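PDB 4JX2: DUF5624 domain-containing protein from Legionella pneumophila subsp. pneumophila, which is of unknown function but is probably made with a signal peptide and secreted, and combines helices with a small mixed beta sheet in a two-chain assembly. Local coordinates for residues 114-119 with 183-188; 223-228 with 414-419; 282-287 with 291-296; 297-302 with 327-332. One frame throughout, in Å; residues are numbered along the deposited sequence.

Contact 1: residues 114-119 with 183-188; sequences TAISHI and DYACSM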
# COMPACT_ATOMS: atom_id res chain seq x y z
N THR A 114 -21.81 4.10 14.83
CA THR A 114 -20.45 3.59 15.10
C THR A 114 -20.27 3.34 16.60
O THR A 114 -19.68 2.32 16.96
CB THR A 114 -19.39 4.55 14.52
OG1 THR A 114 -19.59 4.62 13.11
CG2 THR A 114 -17.97 4.10 14.79
N ALA A 115 -20.81 4.23 17.47
CA ALA A 115 -20.76 4.12 18.92
C ALA A 115 -21.35 2.79 19.39
O ALA A 115 -20.78 2.14 20.26
CB ALA A 115 -21.51 5.30 19.57
N ILE A 116 -22.48 2.37 18.79
CA ILE A 116 -23.14 1.09 19.12
C ILE A 116 -22.29 -0.11 18.59
O ILE A 116 -22.11 -1.07 19.33
CB ILE A 116 -24.63 1.06 18.63
CG1 ILE A 116 -25.47 2.19 19.29
CG2 ILE A 116 -25.29 -0.33 18.80
CD1 ILE A 116 -25.60 2.15 20.88
N SER A 117 -21.76 -0.02 17.34
CA SER A 117 -20.94 -1.06 16.67
C SER A 117 -19.71 -1.42 17.46
O SER A 117 -19.32 -2.59 17.50
CB SER A 117 -20.46 -0.60 15.29
OG SER A 117 -21.49 -0.33 14.35
N HIS A 118 -19.09 -0.38 18.06
CA HIS A 118 -17.84 -0.40 18.80
C HIS A 118 -17.93 -0.96 20.22
O HIS A 118 -16.87 -1.19 20.84
CB HIS A 118 -17.26 1.01 18.82
CG HIS A 118 -16.52 1.33 17.56
ND1 HIS A 118 -16.00 2.59 17.33
CD2 HIS A 118 -16.19 0.54 16.51
CE1 HIS A 118 -15.37 2.52 16.18
NE2 HIS A 118 -15.47 1.30 15.64
N ILE A 119 -19.14 -1.29 20.70
CA ILE A 119 -19.35 -1.88 22.04
C ILE A 119 -18.67 -3.27 22.09
O ILE A 119 -17.98 -3.55 23.08
CB ILE A 119 -20.86 -1.89 22.40
CG1 ILE A 119 -21.31 -0.45 22.75
CG2 ILE A 119 -21.18 -2.89 23.54
CD1 ILE A 119 -22.84 -0.23 22.87
N ASP A 183 -32.16 -0.03 21.33
CA ASP A 183 -32.72 -0.28 22.65
C ASP A 183 -32.27 -1.68 23.16
O ASP A 183 -31.72 -1.78 24.26
CB ASP A 183 -34.24 -0.16 22.61
CG ASP A 183 -34.86 -0.17 23.99
OD1 ASP A 183 -34.65 0.81 24.75
OD2 ASP A 183 -35.51 -1.18 24.34
N TYR A 184 -32.45 -2.72 22.32
CA TYR A 184 -32.03 -4.10 22.56
C TYR A 184 -30.52 -4.20 22.85
O TYR A 184 -30.10 -4.89 23.79
CB TYR A 184 -32.38 -4.99 21.34
CG TYR A 184 -31.88 -6.41 21.47
CD1 TYR A 184 -32.53 -7.33 22.30
CD2 TYR A 184 -30.75 -6.85 20.78
CE1 TYR A 184 -32.08 -8.64 22.43
CE2 TYR A 184 -30.28 -8.16 20.90
CZ TYR A 184 -30.96 -9.05 21.72
OH TYR A 184 -30.50 -10.33 21.86
N ALA A 185 -29.70 -3.51 22.02
CA ALA A 185 -28.25 -3.47 22.11
C ALA A 185 -27.81 -2.87 23.44
O ALA A 185 -26.99 -3.48 24.13
CB ALA A 185 -27.67 -2.68 20.96
N CYS A 186 -28.38 -1.72 23.83
CA CYS A 186 -28.06 -1.06 25.10
C CYS A 186 -28.43 -1.95 26.28
O CYS A 186 -27.63 -2.12 27.19
CB CYS A 186 -28.73 0.31 25.20
SG CYS A 186 -28.11 1.52 24.00
N SER A 187 -29.63 -2.53 26.23
CA SER A 187 -30.15 -3.41 27.27
C SER A 187 -29.25 -4.67 27.42
O SER A 187 -28.89 -5.03 28.54
CB SER A 187 -31.59 -3.80 26.93
OG SER A 187 -32.17 -4.58 27.97
N MSE A 188 -28.88 -5.31 26.30
CA MSE A 188 -28.04 -6.50 26.29
C MSE A 188 -26.64 -6.19 26.86
O MSE A 188 -26.25 -6.80 27.85
CB MSE A 188 -27.95 -7.04 24.87
CG MSE A 188 -27.07 -8.25 24.75
SE MSE A 188 -27.20 -8.99 22.97
CE MSE A 188 -26.55 -10.77 23.33
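Ile-116 reaches from helix 110-117 to helix 175-197 and lays its two branches over neighbouring residues there. Its CG2 methyl meets the methyl of Ala-185, with CG2 and CB 4.0 Å apart, while the delta methyl at the end of the longer branch reaches the thiol of Cys-186 (CD1 to SG 4.1 Å). The division of labour follows from the first torsion: CG2 lies opposite the backbone N and CG1 beside it (chi1 -61°), which lets the two arms spread to successive residues of the facing helix. Ala-185 suits its place because a single methyl lets a branched neighbour come close; the CA atoms of Ile-116 and Ala-185 stand 7.5 Å apart. Cys-186 adds a small, polarisable sulfur, and its side chain also touches Ile-148 and Val-151 of helix 136-155. Tyr-223 of helix 223-247 covers Ala-185 as well and bonds through its hydroxyl to the carbonyl O of Ile-116, and Leu-37 of the second subunit packs on Ile-116. All three touching residues are buried, and both segments belong to the DUF5624 sequence family. Van der Waals contact between methyls and a thiol joins them, so the interface depends on matching shape and the exclusion of water, not on directed bonds.

Contact 2: residues 223-228 with 414-419; sequences YNNVMI and GFPEGI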
# COMPACT_ATOMS: atom_id res chain seq x y z
N TYR A 223 -25.00 -10.36 19.89
CA TYR A 223 -24.52 -8.99 19.68
C TYR A 223 -23.78 -8.92 18.34
O TYR A 223 -23.73 -7.84 17.74
CB TYR A 223 -23.64 -8.47 20.83
CG TYR A 223 -23.61 -6.96 20.82
CD1 TYR A 223 -24.66 -6.22 21.36
CD2 TYR A 223 -22.58 -6.27 20.18
CE1 TYR A 223 -24.67 -4.83 21.29
CE2 TYR A 223 -22.59 -4.87 20.10
CZ TYR A 223 -23.64 -4.16 20.66
OH TYR A 223 -23.66 -2.79 20.60
N ASN A 224 -23.26 -10.08 17.86
CA ASN A 224 -22.64 -10.24 16.55
C ASN A 224 -23.58 -9.70 15.45
O ASN A 224 -23.11 -9.00 14.56
CB ASN A 224 -22.36 -11.73 16.31
CG ASN A 224 -21.18 -12.37 17.02
OD1 ASN A 224 -20.16 -11.77 17.32
ND2 ASN A 224 -21.26 -13.67 17.19
N ASN A 225 -24.92 -9.97 15.55
CA ASN A 225 -25.93 -9.49 14.60
C ASN A 225 -26.09 -7.95 14.70
O ASN A 225 -26.26 -7.29 13.67
CB ASN A 225 -27.26 -10.17 14.85
CG ASN A 225 -27.32 -11.63 14.46
OD1 ASN A 225 -26.41 -12.44 14.73
ND2 ASN A 225 -28.47 -12.01 13.90
N VAL A 226 -26.00 -7.39 15.92
CA VAL A 226 -26.09 -5.95 16.13
C VAL A 226 -24.88 -5.30 15.44
O VAL A 226 -25.03 -4.28 14.78
CB VAL A 226 -26.20 -5.57 17.63
CG1 VAL A 226 -25.98 -4.08 17.87
CG2 VAL A 226 -27.55 -5.98 18.19
N MSE A 227 -23.68 -5.92 15.55
CA MSE A 227 -22.48 -5.39 14.92
C MSE A 227 -22.62 -5.35 13.41
O MSE A 227 -22.28 -4.33 12.83
CB MSE A 227 -21.25 -6.17 15.33
CG MSE A 227 -20.79 -5.78 16.71
SE MSE A 227 -19.10 -6.50 17.16
CE MSE A 227 -19.62 -8.42 17.54
N ILE A 228 -23.18 -6.40 12.78
CA ILE A 228 -23.37 -6.43 11.33
C ILE A 228 -24.45 -5.40 10.92
O ILE A 228 -24.20 -4.59 10.02
CB ILE A 228 -23.68 -7.86 10.80
CG1 ILE A 228 -22.60 -8.91 11.22
CG2 ILE A 228 -23.91 -7.86 9.27
CD1 ILE A 228 -21.04 -8.51 11.03
N GLY A 414 -31.30 -12.46 8.98
CA GLY A 414 -30.24 -13.07 9.79
C GLY A 414 -30.57 -13.37 11.24
O GLY A 414 -29.67 -13.66 12.03
N PHE A 415 -31.85 -13.33 11.59
CA PHE A 415 -32.28 -13.55 12.97
C PHE A 415 -32.27 -15.02 13.36
O PHE A 415 -32.55 -15.86 12.50
CB PHE A 415 -33.67 -12.96 13.20
CG PHE A 415 -33.62 -11.45 13.12
CD1 PHE A 415 -33.13 -10.70 14.19
CD2 PHE A 415 -34.02 -10.78 11.97
CE1 PHE A 415 -33.05 -9.31 14.11
CE2 PHE A 415 -33.95 -9.40 11.89
CZ PHE A 415 -33.46 -8.67 12.96
N PRO A 416 -31.97 -15.36 14.64
CA PRO A 416 -32.00 -16.78 15.05
C PRO A 416 -33.36 -17.41 14.77
O PRO A 416 -34.38 -16.72 14.79
CB PRO A 416 -31.72 -16.73 16.56
CG PRO A 416 -31.03 -15.46 16.79
CD PRO A 416 -31.60 -14.49 15.79
N GLU A 417 -33.38 -18.72 14.46
CA GLU A 417 -34.59 -19.49 14.18
C GLU A 417 -35.60 -19.26 15.30
O GLU A 417 -35.26 -19.42 16.48
CB GLU A 417 -34.24 -20.98 14.03
CG GLU A 417 -35.42 -21.87 13.63
CD GLU A 417 -35.23 -22.76 12.41
OE1 GLU A 417 -34.08 -23.13 12.10
OE2 GLU A 417 -36.26 -23.10 11.77
N GLY A 418 -36.79 -18.79 14.92
CA GLY A 418 -37.85 -18.48 15.87
C GLY A 418 -38.05 -17.00 16.14
O GLY A 418 -39.07 -16.63 16.76
N ILE A 419 -37.09 -16.15 15.70
CA ILE A 419 -37.09 -14.68 15.86
C ILE A 419 -37.21 -14.03 14.47
O ILE A 419 -36.57 -14.49 13.51
CB ILE A 419 -35.81 -14.22 16.64
CG1 ILE A 419 -35.76 -14.83 18.06
CG2 ILE A 419 -35.71 -12.68 16.71
CD1 ILE A 419 -34.39 -15.15 18.58
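Asn-225 and Gly-414 carry most of this small contact, in which helix 223-247, near its start, meets a loop that follows helix 386-398. The amide of Asn-225 points its nitrogen at the backbone of the loop: ND2 lies 2.8 Å from the carbonyl O of Gly-414, but the N-H...O angle of 125° makes the hydrogen bond bent and weak. With CG beside its own backbone N and opposite the carbonyl carbon (chi1 -71°), the side chain leaves the helix toward the loop. Asparagine fits here because it is short enough to act close to the helix surface yet offers an N-H to a carbonyl. Gly-414 has a positive phi of 95°, a conformation in which a beta carbon would press on the preceding carbonyl O; such a carbon would also have pointed toward the helix. The flank is made by Phe-415, whose CA is 4.2 Å from Asn-225 ND2, and by Pro-416, whose ring also rests on Pro-222. Pro-416 then begins a type II turn ending at Ile-419, with Gly-418 at the position that favours glycine. A sulfate, probably from the crystallisation liquor, lies close to Gly-414. One weak bond and little buried surface imply that this polar touch by itself contributes little to holding the loop, and that packing neighbours such as Tyr-422, which touches Val-226 and meets Phe-415 edge-to-face, contribute to the join.

Contact 3: residues 282-287 with 291-296; sequences FVQALS and LATDRI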
# COMPACT_ATOMS: atom_id res chain seq x y z
N PHE A 282 -17.29 0.44 -5.09
CA PHE A 282 -18.28 1.51 -4.90
C PHE A 282 -18.21 2.55 -6.06
O PHE A 282 -19.24 2.86 -6.67
CB PHE A 282 -18.11 2.18 -3.52
CG PHE A 282 -18.97 3.40 -3.30
CD1 PHE A 282 -20.35 3.34 -3.44
CD2 PHE A 282 -18.40 4.62 -2.97
CE1 PHE A 282 -21.14 4.48 -3.27
CE2 PHE A 282 -19.19 5.75 -2.77
CZ PHE A 282 -20.56 5.67 -2.94
N VAL A 283 -16.99 3.02 -6.40
CA VAL A 283 -16.79 3.96 -7.50
C VAL A 283 -17.22 3.30 -8.84
O VAL A 283 -17.87 3.97 -9.66
CB VAL A 283 -15.35 4.50 -7.52
CG1 VAL A 283 -15.02 5.20 -8.83
CG2 VAL A 283 -15.16 5.48 -6.40
N GLN A 284 -16.90 2.00 -9.04
CA GLN A 284 -17.29 1.26 -10.25
C GLN A 284 -18.81 1.23 -10.38
O GLN A 284 -19.32 1.42 -11.48
CB GLN A 284 -16.75 -0.17 -10.23
CG GLN A 284 -15.26 -0.32 -10.51
CD GLN A 284 -14.90 -1.78 -10.42
OE1 GLN A 284 -14.28 -2.24 -9.44
NE2 GLN A 284 -15.34 -2.57 -11.41
N ALA A 285 -19.52 1.03 -9.24
CA ALA A 285 -20.98 1.02 -9.16
C ALA A 285 -21.55 2.40 -9.57
O ALA A 285 -22.44 2.46 -10.42
CB ALA A 285 -21.43 0.65 -7.76
N LEU A 286 -20.98 3.49 -9.03
CA LEU A 286 -21.37 4.87 -9.34
C LEU A 286 -21.24 5.15 -10.84
O LEU A 286 -22.13 5.76 -11.43
CB LEU A 286 -20.51 5.87 -8.56
CG LEU A 286 -20.70 5.95 -7.05
CD1 LEU A 286 -19.61 6.82 -6.40
CD2 LEU A 286 -22.08 6.46 -6.68
N SER A 287 -20.15 4.67 -11.45
CA SER A 287 -19.84 4.85 -12.87
C SER A 287 -20.68 3.96 -13.76
O SER A 287 -20.57 4.09 -14.98
CB SER A 287 -18.37 4.53 -13.13
OG SER A 287 -18.13 3.14 -13.24
N LEU A 291 -16.37 3.23 -16.01
CA LEU A 291 -15.02 3.66 -15.66
C LEU A 291 -14.10 2.46 -15.54
O LEU A 291 -14.35 1.56 -14.74
CB LEU A 291 -14.99 4.48 -14.35
CG LEU A 291 -13.61 4.75 -13.73
CD1 LEU A 291 -12.83 5.83 -14.49
CD2 LEU A 291 -13.75 5.12 -12.29
N ALA A 292 -13.02 2.45 -16.34
CA ALA A 292 -11.99 1.42 -16.37
C ALA A 292 -11.27 1.39 -15.04
O ALA A 292 -10.92 2.44 -14.50
CB ALA A 292 -11.01 1.68 -17.51
N THR A 293 -11.07 0.20 -14.49
CA THR A 293 -10.45 0.01 -13.19
C THR A 293 -8.98 0.47 -13.18
O THR A 293 -8.51 0.89 -12.13
CB THR A 293 -10.62 -1.44 -12.73
OG1 THR A 293 -10.06 -2.30 -13.73
CG2 THR A 293 -12.08 -1.81 -12.52
N ASP A 294 -8.29 0.47 -14.33
CA ASP A 294 -6.89 0.92 -14.41
C ASP A 294 -6.77 2.46 -14.27
O ASP A 294 -5.66 2.97 -14.22
CB ASP A 294 -6.23 0.46 -15.72
CG ASP A 294 -6.92 1.03 -16.95
OD1 ASP A 294 -6.57 2.17 -17.35
OD2 ASP A 294 -7.84 0.36 -17.49
N ARG A 295 -7.91 3.18 -14.27
CA ARG A 295 -7.96 4.64 -14.12
C ARG A 295 -8.13 5.03 -12.63
O ARG A 295 -8.18 6.23 -12.31
CB ARG A 295 -9.10 5.20 -14.99
CG ARG A 295 -8.84 5.00 -16.48
CD ARG A 295 -9.81 5.73 -17.35
NE ARG A 295 -9.70 7.19 -17.20
CZ ARG A 295 -8.88 7.95 -17.91
NH1 ARG A 295 -8.10 7.42 -18.84
NH2 ARG A 295 -8.84 9.26 -17.70
N ILE A 296 -8.16 4.01 -11.74
CA ILE A 296 -8.29 4.10 -10.28
C ILE A 296 -6.95 3.77 -9.65
O ILE A 296 -6.51 2.62 -9.72
CB ILE A 296 -9.42 3.17 -9.75
CG1 ILE A 296 -10.78 3.47 -10.43
CG2 ILE A 296 -9.52 3.25 -8.23
CD1 ILE A 296 -11.73 2.33 -10.46
O HOH W 1 -15.49 -0.74 -13.83
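Leu-291 opens the returning segment by meeting the end of helix 279-286 with both backbone and side chain. Its N-H reaches Ser-287 OG at 3.3 Å, with an angle of 151°, and the same hydroxyl donates to the carbonyl O of Gln-284 (OG to O 2.7 Å). Ser-287 can do both because OG sits between its backbone N and carbonyl carbon (chi1 81°), turned back toward the carbonyl O of Gln-284; a small hydroxyl is apt where one atom must both donate and accept a hydrogen bond. The Leu-291 side chain, with CG opposite the backbone N (chi1 168°), sends CD2 to within 3.7 Å of Val-283 CG1, and the two branched chains meet at a slant. The backbone O of Leu-291 accepts from a water oxygen 2.7 Å away, and that water in turn accepts from Gln-284 NE2 at 3.0 Å. Thr-293, in a short 3-10 segment, then sets its CG2 methyl against the Gln-284 amide, 3.5 Å from CD, so the long glutamine is supported by a methyl and tied to the backbone by water. At Ile-296 the chain becomes strand, and the CD1 methyl comes loosely against Gln-284 CG while the residue also packs on Val-258 and Ile-260 of strand 257-262. Leu-291 shares Val-258 as a neighbour, which continues the apolar layer between helix and sheet. The whole is the helix-to-strand connection of a beta-alpha-beta crossover, in which helix 279-286 comes in sequence between the parallel, adjacent strands 257-262 and 296-298.

Contact 4: residues 297-302 with 327-332; sequences YITPYA and GARHNR. With SO4 (sulfate ion), chain P.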
# COMPACT_ATOMS: atom_id res chain seq x y z
N TYR A 297 -6.29 4.77 -9.02
CA TYR A 297 -4.98 4.54 -8.40
C TYR A 297 -5.04 4.80 -6.91
O TYR A 297 -5.58 5.82 -6.48
CB TYR A 297 -3.90 5.43 -9.06
CG TYR A 297 -3.64 5.09 -10.52
CD1 TYR A 297 -2.92 3.94 -10.87
CD2 TYR A 297 -4.13 5.88 -11.54
CE1 TYR A 297 -2.71 3.60 -12.20
CE2 TYR A 297 -3.93 5.55 -12.88
CZ TYR A 297 -3.21 4.42 -13.20
OH TYR A 297 -3.02 4.08 -14.52
N ILE A 298 -4.52 3.84 -6.12
CA ILE A 298 -4.42 3.98 -4.67
C ILE A 298 -3.02 4.53 -4.45
O ILE A 298 -2.05 3.81 -4.71
CB ILE A 298 -4.73 2.69 -3.88
CG1 ILE A 298 -6.16 2.18 -4.21
CG2 ILE A 298 -4.56 2.95 -2.35
CD1 ILE A 298 -6.47 0.90 -3.71
N THR A 299 -2.93 5.81 -4.06
CA THR A 299 -1.66 6.51 -3.90
C THR A 299 -1.49 6.93 -2.42
O THR A 299 -1.65 8.12 -2.10
CB THR A 299 -1.62 7.72 -4.86
OG1 THR A 299 -2.71 8.58 -4.57
CG2 THR A 299 -1.66 7.29 -6.34
N PRO A 300 -1.10 5.99 -1.51
CA PRO A 300 -1.02 6.35 -0.08
C PRO A 300 0.01 7.43 0.28
O PRO A 300 -0.12 8.08 1.32
CB PRO A 300 -0.69 5.02 0.59
CG PRO A 300 -1.25 3.99 -0.34
CD PRO A 300 -0.87 4.55 -1.69
N TYR A 301 0.99 7.66 -0.60
CA TYR A 301 2.02 8.64 -0.30
C TYR A 301 1.80 9.96 -1.04
O TYR A 301 2.64 10.86 -0.95
CB TYR A 301 3.41 8.05 -0.54
CG TYR A 301 3.69 6.84 0.33
CD1 TYR A 301 3.67 6.92 1.72
CD2 TYR A 301 3.96 5.59 -0.24
CE1 TYR A 301 3.89 5.80 2.52
CE2 TYR A 301 4.24 4.48 0.55
CZ TYR A 301 4.18 4.58 1.93
OH TYR A 301 4.45 3.47 2.70
N ALA A 302 0.63 10.13 -1.67
CA ALA A 302 0.31 11.40 -2.29
C ALA A 302 0.17 12.46 -1.20
O ALA A 302 -0.38 12.17 -0.13
CB ALA A 302 -0.97 11.30 -3.09
N GLY A 327 -1.35 11.20 -13.63
CA GLY A 327 -0.70 11.18 -14.94
C GLY A 327 0.51 10.27 -15.06
O GLY A 327 0.61 9.52 -16.03
N ALA A 328 1.43 10.34 -14.08
CA ALA A 328 2.66 9.54 -14.04
C ALA A 328 2.34 8.04 -13.96
O ALA A 328 2.93 7.26 -14.73
CB ALA A 328 3.52 9.97 -12.87
N ARG A 329 1.35 7.63 -13.10
CA ARG A 329 0.95 6.22 -12.97
C ARG A 329 0.38 5.72 -14.28
O ARG A 329 0.74 4.63 -14.73
CB ARG A 329 -0.04 5.96 -11.83
CG ARG A 329 0.15 6.78 -10.56
CD ARG A 329 1.15 6.26 -9.54
NE ARG A 329 2.55 6.40 -9.94
CZ ARG A 329 3.29 7.50 -9.77
NH1 ARG A 329 2.75 8.60 -9.24
NH2 ARG A 329 4.56 7.52 -10.16
N HIS A 330 -0.46 6.54 -14.91
CA HIS A 330 -1.06 6.19 -16.18
C HIS A 330 -0.06 6.15 -17.34
O HIS A 330 -0.16 5.29 -18.22
CB HIS A 330 -2.18 7.16 -16.49
CG HIS A 330 -3.23 6.58 -17.37
ND1 HIS A 330 -4.05 5.52 -16.94
CD2 HIS A 330 -3.58 6.93 -18.63
CE1 HIS A 330 -4.86 5.28 -17.95
NE2 HIS A 330 -4.63 6.10 -18.99
N ASN A 331 0.91 7.09 -17.35
CA ASN A 331 1.92 7.17 -18.40
C ASN A 331 2.87 5.98 -18.36
O ASN A 331 3.22 5.48 -19.43
CB ASN A 331 2.69 8.48 -18.33
CG ASN A 331 2.21 9.49 -19.34
OD1 ASN A 331 1.50 10.45 -19.03
ND2 ASN A 331 2.55 9.27 -20.59
N ARG A 332 3.22 5.49 -17.15
CA ARG A 332 4.05 4.29 -16.98
C ARG A 332 3.35 3.01 -17.57
O ARG A 332 4.06 2.18 -18.15
CB ARG A 332 4.44 4.10 -15.51
CG ARG A 332 5.61 4.97 -15.11
CD ARG A 332 5.65 5.17 -13.62
NE ARG A 332 6.27 4.05 -12.91
CZ ARG A 332 7.50 4.06 -12.41
NH1 ARG A 332 8.27 5.14 -12.52
NH2 ARG A 332 7.98 3.00 -11.78
S SO4 P . 10.44 3.38 -9.33
O1 SO4 P . 11.70 2.85 -8.85
O2 SO4 P . 10.65 4.09 -10.60
O3 SO4 P . 9.52 2.26 -9.55
O4 SO4 P . 9.91 4.30 -8.32
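Tyr-297 has CG beside its backbone N and opposite the carbonyl carbon (chi1 -65°), which sends the ring from strand 296-298 across to helix 315-339; His-330 has CG opposite the backbone N (chi1 -153°), which brings its imidazole to the phenol end. Arg-329 places its CB over the centre of the tyrosine ring, 3.6 Å from the centroid, in a CH-pi contact. Its chain then bends twice, at chi2 and chi3, and carries the guanidinium away from the ring, whose plane stands almost perpendicular to it. Farther along the arginine, CD comes loosely toward Thr-299 CG2, 4.4 Å away. The hydroxyl of Tyr-297 approaches the edge of the imidazole near its plane, 3.0 Å from His-330 ND1, in a hydrogen bond that either group could donate. Arg-333 NE also bonds to that hydroxyl and is its stronger polar partner, while Trp-326 stacks on His-330 and meets Tyr-297 edge to face. Arg-332 reaches instead to a sulfate, probably from the crystallisation liquor: NH1 and NH2 both bond to its O2, at 3.2 Å and 3.1 Å, and Leu-384 N and Asn-267 ND2 of the second subunit hold the same ion. Tyr-297 thus joins strand to helix twice, through its ring face and its hydroxyl, and Arg-333 would be expected to increase the acidity of the phenol somewhat.

Along the chain contact 1 closes before contact 2 opens, and contacts 3 and 4 follow one another within the long span between the two segments of contact 2. Contacts 1 and 2, with centres about 13 Å apart, belong to a helical region and touch through helix 223-247. Contacts 3 and 4, about 15 Å apart between centres, share the end of the mixed sheet: one leads into strand 296-298, the other backs that strand with helix 315-339. The pairs lie far apart, contacts 1 and 4 about 41 Å between centres, yet both of these touch the second subunit. The two pairs thus lie in distant parts of the chain, and the second subunit is met in both.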